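Local coordinates for hemopexin fold protein CP4 (Vigna unguiculata, PDB 3OYO) that is a hemopexin-fold seed protein of cow pea, a four-bladed propeller with calcium in its central channel, whose biological role is not firmly established, at residues I4-R9 with P60-S65; I118-R123 with Y131-N136; F167-D172 with L185-N190. All coordinates share one frame; numbering follows the deposited sequence.

Contact 1. Residues I4-R9 with P60-S65; sequences INAAFR and PGIDCS. With CA (calcium ion), chain C.
The amide of Asn5 and the carboxylate of Asp63 run alongside each other in the same direction, the amide nearly perpendicular to the carboxylate (81°), with ND2 of Asn5 3.5 Å from CB of Asp63. OG of Ser65 approaches the rim of the Phe8 ring close to the ring plane, 3.6 Å from CD1 of Phe8; the rings of Tyr17 and Tyr86 also meet this phenylalanine. OG of Ser65 stands between its own backbone N and carbonyl carbon (chi1 56°), which places it within reach of O of Ala7, to which it gives a weak hydrogen bond (3.3 Å). Between these two polar ends the methyl CB of Ala6 rests against CG2 of Ile62 at 3.6 Å. Asn5 holds the calcium ion twice, through O and through OD1, the latter at 2.7 Å, while Asp63 contributes its backbone O at 2.5 Å. With CG anti to the backbone N (chi1 -156°), the amide of Asn5 presents OD1 to the metal and ND2 to a water, which in turn donates to O of Ile62. The carboxylate of Asp63 instead accepts from N of Gly78 through OD2. Because O of Asn5 and O of Asp63 are both acceptors and lie only 3.1 Å apart, the shared cation probably offsets the repulsion between them and ties together the starts of strands 6-9 and 64-67.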
loop_
_atom_site.group_PDB
_atom_site.type_symbol
_atom_site.label_atom_id
_atom_site.label_comp_id
_atom_site.label_asym_id
_atom_site.label_seq_id
_atom_site.Cartn_x
_atom_site.Cartn_y
_atom_site.Cartn_z
ATOM N N ILE A 4 3.831 -2.142 9.836
ATOM C CA ILE A 4 3.964 -1.496 8.535
ATOM C C ILE A 4 2.673 -0.664 8.289
ATOM O O ILE A 4 1.554 -1.158 8.404
ATOM C CB ILE A 4 4.226 -2.560 7.408
ATOM C CG1 ILE A 4 5.555 -3.297 7.682
ATOM C CG2 ILE A 4 4.235 -1.904 5.997
ATOM C CD1 ILE A 4 5.757 -4.596 6.917
ATOM N N ASN A 5 2.859 0.620 7.974
ATOM C CA ASN A 5 1.765 1.488 7.780
ATOM C C ASN A 5 1.444 1.660 6.303
ATOM O O ASN A 5 0.327 2.020 5.952
ATOM C CB ASN A 5 2.045 2.845 8.439
ATOM C CG ASN A 5 0.756 3.588 8.792
ATOM O OD1 ASN A 5 -0.312 2.992 8.753
ATOM N ND2 ASN A 5 0.860 4.859 9.212
ATOM N N ALA A 6 2.412 1.432 5.420
ATOM C CA ALA A 6 2.123 1.581 3.975
ATOM C C ALA A 6 3.166 0.836 3.196
ATOM O O ALA A 6 4.269 0.619 3.693
ATOM C CB ALA A 6 2.108 3.072 3.590
ATOM N N ALA A 7 2.841 0.437 1.969
ATOM C CA ALA A 7 3.776 -0.341 1.148
ATOM C C ALA A 7 3.388 -0.218 -0.301
ATOM O O ALA A 7 2.210 -0.135 -0.614
ATOM C CB ALA A 7 3.719 -1.826 1.554
ATOM N N PHE A 8 4.368 -0.175 -1.198
ATOM C CA PHE A 8 4.065 -0.163 -2.611
ATOM C C PHE A 8 5.230 -0.781 -3.342
ATOM O O PHE A 8 6.417 -0.626 -2.968
ATOM C CB PHE A 8 3.681 1.246 -3.156
ATOM C CG PHE A 8 4.845 2.216 -3.347
ATOM C CD1 PHE A 8 5.141 3.193 -2.375
ATOM C CD2 PHE A 8 5.591 2.205 -4.516
ATOM C CE1 PHE A 8 6.164 4.135 -2.579
ATOM C CE2 PHE A 8 6.643 3.112 -4.732
ATOM C CZ PHE A 8 6.941 4.088 -3.751
ATOM N N ARG A 9 4.914 -1.476 -4.414
ATOM C CA ARG A 9 5.981 -2.137 -5.096
ATOM C C ARG A 9 6.614 -1.220 -6.099
ATOM O O ARG A 9 5.940 -0.391 -6.738
ATOM C CB ARG A 9 5.514 -3.434 -5.716
ATOM C CG ARG A 9 4.825 -3.291 -7.017
ATOM C CD ARG A 9 4.957 -4.623 -7.657
ATOM N NE ARG A 9 4.548 -4.642 -9.047
ATOM C CZ ARG A 9 3.365 -4.262 -9.512
ATOM N NH1 ARG A 9 2.426 -3.722 -8.727
ATOM N NH2 ARG A 9 3.133 -4.385 -10.806
ATOM N N PRO A 60 3.700 13.667 9.387
ATOM C CA PRO A 60 4.112 12.476 10.139
ATOM C C PRO A 60 4.505 11.255 9.267
ATOM O O PRO A 60 5.041 10.293 9.793
ATOM C CB PRO A 60 2.887 12.168 10.982
ATOM C CG PRO A 60 1.755 12.533 10.063
ATOM C CD PRO A 60 2.244 13.866 9.464
ATOM N N GLY A 61 4.278 11.289 7.961
ATOM C CA GLY A 61 4.691 10.160 7.118
ATOM C C GLY A 61 3.578 9.547 6.267
ATOM O O GLY A 61 2.436 10.012 6.275
ATOM N N ILE A 62 3.891 8.475 5.551
ATOM C CA ILE A 62 2.930 7.897 4.622
ATOM C C ILE A 62 2.149 6.768 5.306
ATOM O O ILE A 62 2.756 5.830 5.856
ATOM C CB ILE A 62 3.688 7.407 3.347
ATOM C CG1 ILE A 62 4.290 8.618 2.585
ATOM C CG2 ILE A 62 2.811 6.464 2.459
ATOM C CD1 ILE A 62 5.339 8.218 1.526
ATOM N N ASP A 63 0.814 6.867 5.274
ATOM C CA ASP A 63 -0.052 5.854 5.914
ATOM C C ASP A 63 -0.828 5.019 4.870
ATOM O O ASP A 63 -1.692 4.255 5.219
ATOM C CB ASP A 63 -1.045 6.542 6.876
ATOM C CG ASP A 63 -1.975 7.525 6.171
ATOM O OD1 ASP A 63 -2.058 7.553 4.909
ATOM O OD2 ASP A 63 -2.673 8.289 6.886
ATOM N N CYS A 64 -0.527 5.195 3.579
ATOM C CA CYS A 64 -1.203 4.442 2.528
ATOM C C CYS A 64 -0.533 4.811 1.244
ATOM O O CYS A 64 -0.114 5.934 1.087
ATOM C CB CYS A 64 -2.725 4.745 2.466
ATOM S SG CYS A 64 -3.608 3.932 1.113
ATOM N N SER A 65 -0.401 3.871 0.321
ATOM C CA SER A 65 0.235 4.125 -0.964
ATOM C C SER A 65 -0.056 2.962 -1.928
ATOM O O SER A 65 -0.340 1.869 -1.525
ATOM C CB SER A 65 1.764 4.286 -0.802
ATOM O OG SER A 65 2.278 3.139 -0.160
HETATM CA CA CA C . -2.050 2.377 6.781
HETATM O O HOH W 1 3.452 6.067 8.335
#

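Contact 2. Residues I118-R123 with Y131-N136; sequences IDSAFR and YLFKGN. With CA (calcium ion), chain C.
Ser120 with Phe133 and Phe122 with Tyr131 form the hydrogen-bonded pairs between antiparallel strands 120-123 and 129-134; N of Phe133 reaches O of Ser120 at 2.9 Å, and N of Tyr131 donates to O of Phe122. At the end near the metal, O of Phe133 receives weak bonds from N of both Asp119 and Ser120, which defines a classic beta bulge. The carboxylate of Asp119 adds a polar tie: its OD2 accepts from N of Gly135 at 2.8 Å, the donor lying 42° out of the carboxylate plane, and a water bridges OD2 to O of Gly135. Lys134 crosses this carboxylate at about a right angle, but its NZ bonds to O of Val113 and O of Ser117.

Aromatic contacts fill one face. The planes of Phe122 and Tyr131 are inclined by 22°, but the rings are displaced so that little of one covers the other, and CB of Tyr131 makes a CH-pi contact over the Phe122 ring. CE1 of Phe122 comes to the edge of the Phe133 ring, 3.7 Å from its CE2. On the other face CB of Ala121 packs on CD2 of Leu132 at 3.7 Å.

O of Asp119 binds the calcium ion at 2.4 Å, as the innermost strand of a hemopexin propeller blade delivers a carbonyl to the central channel just before it begins.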
loop_
_atom_site.group_PDB
_atom_site.type_symbol
_atom_site.label_atom_id
_atom_site.label_comp_id
_atom_site.label_asym_id
_atom_site.label_seq_id
_atom_site.Cartn_x
_atom_site.Cartn_y
_atom_site.Cartn_z
ATOM N N ILE A 118 -7.298 6.939 4.097
ATOM C CA ILE A 118 -7.384 5.602 3.532
ATOM C C ILE A 118 -6.393 4.698 4.247
ATOM O O ILE A 118 -5.205 5.019 4.324
ATOM C CB ILE A 118 -7.056 5.606 2.002
ATOM C CG1 ILE A 118 -8.099 6.506 1.321
ATOM C CG2 ILE A 118 -7.161 4.152 1.462
ATOM C CD1 ILE A 118 -8.037 6.653 -0.196
ATOM N N ASP A 119 -6.892 3.595 4.807
ATOM C CA ASP A 119 -6.014 2.664 5.531
ATOM C C ASP A 119 -4.895 2.070 4.674
ATOM O O ASP A 119 -3.766 2.092 5.076
ATOM C CB ASP A 119 -6.825 1.526 6.114
ATOM C CG ASP A 119 -7.705 1.987 7.251
ATOM O OD1 ASP A 119 -7.486 3.096 7.768
ATOM O OD2 ASP A 119 -8.626 1.263 7.598
ATOM N N SER A 120 -5.233 1.497 3.511
ATOM C CA SER A 120 -4.206 0.881 2.670
ATOM C C SER A 120 -4.831 0.718 1.267
ATOM O O SER A 120 -5.977 1.107 1.045
ATOM C CB SER A 120 -3.767 -0.506 3.232
ATOM O OG SER A 120 -4.932 -1.288 3.452
ATOM N N ALA A 121 -4.058 0.184 0.337
ATOM C CA ALA A 121 -4.511 0.022 -1.071
ATOM C C ALA A 121 -3.452 -0.791 -1.840
ATOM O O ALA A 121 -2.253 -0.716 -1.527
ATOM C CB ALA A 121 -4.673 1.430 -1.717
ATOM N N PHE A 122 -3.871 -1.587 -2.828
ATOM C CA PHE A 122 -2.903 -2.261 -3.652
ATOM C C PHE A 122 -3.351 -2.210 -5.108
ATOM O O PHE A 122 -4.548 -2.154 -5.423
ATOM C CB PHE A 122 -2.569 -3.700 -3.182
ATOM C CG PHE A 122 -3.693 -4.690 -3.357
ATOM C CD1 PHE A 122 -4.619 -4.916 -2.322
ATOM C CD2 PHE A 122 -3.848 -5.387 -4.564
ATOM C CE1 PHE A 122 -5.647 -5.824 -2.516
ATOM C CE2 PHE A 122 -4.885 -6.298 -4.749
ATOM C CZ PHE A 122 -5.799 -6.505 -3.724
ATOM N N ARG A 123 -2.366 -2.229 -5.986
ATOM C CA ARG A 123 -2.597 -2.249 -7.438
ATOM C C ARG A 123 -3.201 -3.562 -7.948
ATOM O O ARG A 123 -2.657 -4.637 -7.702
ATOM C CB ARG A 123 -1.256 -2.027 -8.149
ATOM C CG ARG A 123 -1.363 -1.965 -9.661
ATOM C CD ARG A 123 -2.106 -0.729 -10.131
ATOM N NE ARG A 123 -1.757 -0.358 -11.510
ATOM C CZ ARG A 123 -2.372 -0.829 -12.593
ATOM N NH1 ARG A 123 -3.360 -1.738 -12.467
ATOM N NH2 ARG A 123 -1.993 -0.396 -13.811
ATOM N N TYR A 131 -7.454 -1.253 -5.413
ATOM C CA TYR A 131 -8.308 -1.550 -4.280
ATOM C C TYR A 131 -7.963 -0.603 -3.148
ATOM O O TYR A 131 -6.829 -0.555 -2.716
ATOM C CB TYR A 131 -8.087 -2.984 -3.811
ATOM C CG TYR A 131 -8.625 -4.046 -4.722
ATOM C CD1 TYR A 131 -9.936 -4.520 -4.585
ATOM C CD2 TYR A 131 -7.824 -4.587 -5.729
ATOM C CE1 TYR A 131 -10.437 -5.521 -5.421
ATOM C CE2 TYR A 131 -8.320 -5.588 -6.590
ATOM C CZ TYR A 131 -9.629 -6.042 -6.427
ATOM O OH TYR A 131 -10.103 -7.020 -7.286
ATOM N N LEU A 132 -8.959 0.128 -2.665
ATOM C CA LEU A 132 -8.790 1.021 -1.514
ATOM C C LEU A 132 -9.492 0.426 -0.294
ATOM O O LEU A 132 -10.654 -0.027 -0.388
ATOM C CB LEU A 132 -9.355 2.424 -1.822
ATOM C CG LEU A 132 -8.974 3.138 -3.135
ATOM C CD1 LEU A 132 -9.735 4.469 -3.220
ATOM C CD2 LEU A 132 -7.471 3.381 -3.249
ATOM N N PHE A 133 -8.821 0.436 0.846
ATOM C CA PHE A 133 -9.383 -0.100 2.097
ATOM C C PHE A 133 -9.483 0.966 3.210
ATOM O O PHE A 133 -8.534 1.711 3.447
ATOM C CB PHE A 133 -8.532 -1.271 2.610
ATOM C CG PHE A 133 -8.448 -2.402 1.655
ATOM C CD1 PHE A 133 -9.535 -3.282 1.494
ATOM C CD2 PHE A 133 -7.333 -2.551 0.840
ATOM C CE1 PHE A 133 -9.466 -4.335 0.576
ATOM C CE2 PHE A 133 -7.271 -3.554 -0.078
ATOM C CZ PHE A 133 -8.317 -4.476 -0.211
ATOM N N LYS A 134 -10.640 1.033 3.878
ATOM C CA LYS A 134 -10.856 2.028 4.960
ATOM C C LYS A 134 -11.825 1.368 5.929
ATOM O O LYS A 134 -12.970 1.170 5.589
ATOM C CB LYS A 134 -11.463 3.354 4.482
ATOM C CG LYS A 134 -11.826 4.344 5.641
ATOM C CD LYS A 134 -10.608 4.719 6.523
ATOM C CE LYS A 134 -10.936 5.767 7.609
ATOM N NZ LYS A 134 -11.170 7.116 6.915
ATOM N N GLY A 135 -11.334 1.026 7.122
ATOM C CA GLY A 135 -12.107 0.246 8.079
ATOM C C GLY A 135 -12.475 -1.082 7.464
ATOM O O GLY A 135 -11.650 -1.714 6.805
ATOM N N ASN A 136 -13.737 -1.473 7.627
ATOM C CA ASN A 136 -14.231 -2.742 7.102
ATOM C C ASN A 136 -14.787 -2.595 5.678
ATOM O O ASN A 136 -15.411 -3.484 5.170
ATOM C CB ASN A 136 -15.301 -3.297 8.063
ATOM C CG ASN A 136 -16.621 -2.515 7.989
ATOM O OD1 ASN A 136 -16.665 -1.381 7.549
ATOM N ND2 ASN A 136 -17.690 -3.140 8.395
HETATM CA CA CA C . -2.050 2.377 6.781
HETATM O O HOH W 2 -9.017 -1.082 5.999
#

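Contact 3. Residues F167-D172 with L185-N190; sequences FESGID and LFKGQN. With CA (calcium ion), chain C.
Asp172 gives its backbone O to the calcium ion of the central channel (2.5 Å), where the loop before strand 173-176, innermost in its hemopexin blade, meets the type II' turn connecting strands 182-187 and 190-195. NZ of Lys187 donates to O of Gly170 at 2.9 Å, approaching from 46° above the carbonyl plane; it also bonds to O of Glu166 and to a water that accepts from it and lies 2.6 Å from OG of Ser169. Bends at chi2 (-67°) and chi4 lead the lysine chain alongside the loop and bring NZ to O of Gly170. An alanine here would probably leave the carbonyls of Gly170 and Glu166 without their ammonium partner and free the loop to shift. Asp172 OD2 accepts from N of Gly188 at 2.7 Å, a nearly straight bond (172°), while N of Asp172 makes a weak bond to O of Phe186. The Phe167 side chain runs antiparallel alongside that of Lys187, its CE1 3.5 Å from CB of Lys187, and CD1 of Leu185 lies over one ring face toward the rim. CD1 of Ile171 meets CD1 of Leu185 at 4.0 Å. Phe167 also packs on Val192 of strand 190-195 and Ile209 of strand 205-211, and Leu185 on Val192, while Phe186 leans on Ala173 and Phe175 of strand 173-176.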
loop_
_atom_site.group_PDB
_atom_site.type_symbol
_atom_site.label_atom_id
_atom_site.label_comp_id
_atom_site.label_asym_id
_atom_site.label_seq_id
_atom_site.Cartn_x
_atom_site.Cartn_y
_atom_site.Cartn_z
ATOM N N PHE A 167 -8.302 -9.375 9.265
ATOM C CA PHE A 167 -8.407 -8.479 8.109
ATOM C C PHE A 167 -9.818 -8.016 7.808
ATOM O O PHE A 167 -10.019 -7.031 7.088
ATOM C CB PHE A 167 -7.837 -9.184 6.865
ATOM C CG PHE A 167 -6.397 -9.554 7.013
ATOM C CD1 PHE A 167 -5.400 -8.574 6.997
ATOM C CD2 PHE A 167 -6.023 -10.874 7.244
ATOM C CE1 PHE A 167 -4.042 -8.922 7.170
ATOM C CE2 PHE A 167 -4.662 -11.232 7.447
ATOM C CZ PHE A 167 -3.671 -10.244 7.397
ATOM N N GLU A 168 -10.804 -8.724 8.360
ATOM C CA GLU A 168 -12.206 -8.431 8.105
ATOM C C GLU A 168 -12.597 -7.008 8.434
ATOM O O GLU A 168 -13.445 -6.400 7.735
ATOM C CB GLU A 168 -13.101 -9.414 8.892
ATOM C CG GLU A 168 -14.580 -9.264 8.586
ATOM C CD GLU A 168 -15.473 -10.171 9.416
ATOM O OE1 GLU A 168 -16.702 -9.993 9.322
ATOM O OE2 GLU A 168 -14.971 -11.028 10.167
ATOM N N SER A 169 -12.033 -6.468 9.517
ATOM C CA SER A 169 -12.405 -5.102 9.896
ATOM C C SER A 169 -11.333 -4.048 9.538
ATOM O O SER A 169 -11.356 -2.934 10.045
ATOM C CB SER A 169 -12.786 -5.012 11.355
ATOM O OG SER A 169 -11.631 -5.210 12.124
ATOM N N GLY A 170 -10.398 -4.415 8.677
ATOM C CA GLY A 170 -9.371 -3.469 8.303
ATOM C C GLY A 170 -8.047 -4.064 7.927
ATOM O O GLY A 170 -7.665 -5.158 8.384
ATOM N N ILE A 171 -7.336 -3.310 7.081
ATOM C CA ILE A 171 -6.031 -3.705 6.577
ATOM C C ILE A 171 -5.083 -2.502 6.749
ATOM O O ILE A 171 -5.282 -1.455 6.105
ATOM C CB ILE A 171 -6.090 -4.138 5.046
ATOM C CG1 ILE A 171 -7.080 -5.299 4.861
ATOM C CG2 ILE A 171 -4.696 -4.549 4.525
ATOM C CD1 ILE A 171 -7.399 -5.755 3.434
ATOM N N ASP A 172 -4.042 -2.670 7.567
ATOM C CA ASP A 172 -3.076 -1.615 7.797
ATOM C C ASP A 172 -2.203 -1.279 6.607
ATOM O O ASP A 172 -1.822 -0.141 6.443
ATOM C CB ASP A 172 -2.191 -1.912 9.007
ATOM C CG ASP A 172 -2.915 -1.738 10.304
ATOM O OD1 ASP A 172 -3.678 -0.764 10.458
ATOM O OD2 ASP A 172 -2.719 -2.556 11.210
ATOM N N LEU A 185 -1.035 -8.639 2.566
ATOM C CA LEU A 185 -1.870 -7.794 3.433
ATOM C C LEU A 185 -1.225 -7.738 4.807
ATOM O O LEU A 185 -0.709 -8.757 5.278
ATOM C CB LEU A 185 -3.308 -8.353 3.559
ATOM C CG LEU A 185 -4.073 -8.841 2.314
ATOM C CD1 LEU A 185 -5.533 -9.177 2.705
ATOM C CD2 LEU A 185 -3.999 -7.823 1.151
ATOM N N PHE A 186 -1.247 -6.575 5.448
ATOM C CA PHE A 186 -0.564 -6.418 6.758
ATOM C C PHE A 186 -1.593 -5.841 7.741
ATOM O O PHE A 186 -2.376 -4.954 7.381
ATOM C CB PHE A 186 0.653 -5.481 6.645
ATOM C CG PHE A 186 1.737 -5.982 5.731
ATOM C CD1 PHE A 186 2.776 -6.797 6.219
ATOM C CD2 PHE A 186 1.733 -5.646 4.379
ATOM C CE1 PHE A 186 3.784 -7.244 5.365
ATOM C CE2 PHE A 186 2.734 -6.093 3.527
ATOM C CZ PHE A 186 3.768 -6.891 4.021
ATOM N N LYS A 187 -1.654 -6.410 8.946
ATOM C CA LYS A 187 -2.579 -5.951 9.985
ATOM C C LYS A 187 -1.880 -6.078 11.341
ATOM O O LYS A 187 -1.414 -7.159 11.707
ATOM C CB LYS A 187 -3.853 -6.789 9.972
ATOM C CG LYS A 187 -5.097 -6.007 10.141
ATOM C CD LYS A 187 -5.239 -5.369 11.511
ATOM C CE LYS A 187 -6.551 -4.588 11.696
ATOM N NZ LYS A 187 -7.770 -5.354 11.266
ATOM N N GLY A 188 -1.747 -4.972 12.055
ATOM C CA GLY A 188 -0.986 -4.943 13.324
ATOM C C GLY A 188 0.432 -5.466 13.165
ATOM O O GLY A 188 1.258 -4.827 12.503
ATOM N N GLN A 189 0.691 -6.639 13.748
ATOM C CA GLN A 189 1.980 -7.312 13.734
ATOM C C GLN A 189 2.010 -8.479 12.737
ATOM O O GLN A 189 3.067 -9.065 12.507
ATOM C CB GLN A 189 2.261 -7.921 15.112
ATOM C CG GLN A 189 2.351 -6.948 16.251
ATOM C CD GLN A 189 2.671 -7.640 17.596
ATOM O OE1 GLN A 189 2.760 -6.984 18.629
ATOM N NE2 GLN A 189 2.850 -8.964 17.570
ATOM N N ASN A 190 0.850 -8.801 12.167
ATOM C CA ASN A 190 0.698 -9.941 11.278
ATOM C C ASN A 190 0.520 -9.597 9.796
ATOM O O ASN A 190 0.295 -8.433 9.442
ATOM C CB ASN A 190 -0.523 -10.752 11.760
ATOM C CG ASN A 190 -0.332 -11.247 13.181
ATOM O OD1 ASN A 190 0.664 -11.921 13.467
ATOM N ND2 ASN A 190 -1.250 -10.914 14.072
HETATM CA CA CA C . -2.050 2.377 6.781
HETATM O O HOH W 3 -9.770 -3.409 12.296
#

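Overall arrangement
The three contacts surround one calcium ion in the propeller's central channel. Contact 1 supplies Asn5 and Asp63, from two different blades, contact 2 supplies Asp119 and contact 3 Asp172, and each of the four residues gives a backbone carbonyl oxygen. The centres lie about 11 Å apart for contacts 1 and 2, 13 Å for contacts 1 and 3, and 10 Å for contacts 2 and 3. OG of Ser120 and O of Ile171, 2.7 Å apart, form a probable hydrogen bond between contacts 2 and 3. CB of Cys64 packs 3.1 Å from O of Ile118, and CD1 of Ile4 lies 3.6 Å from CE1 of Phe186, linking contact 1 to both neighbours.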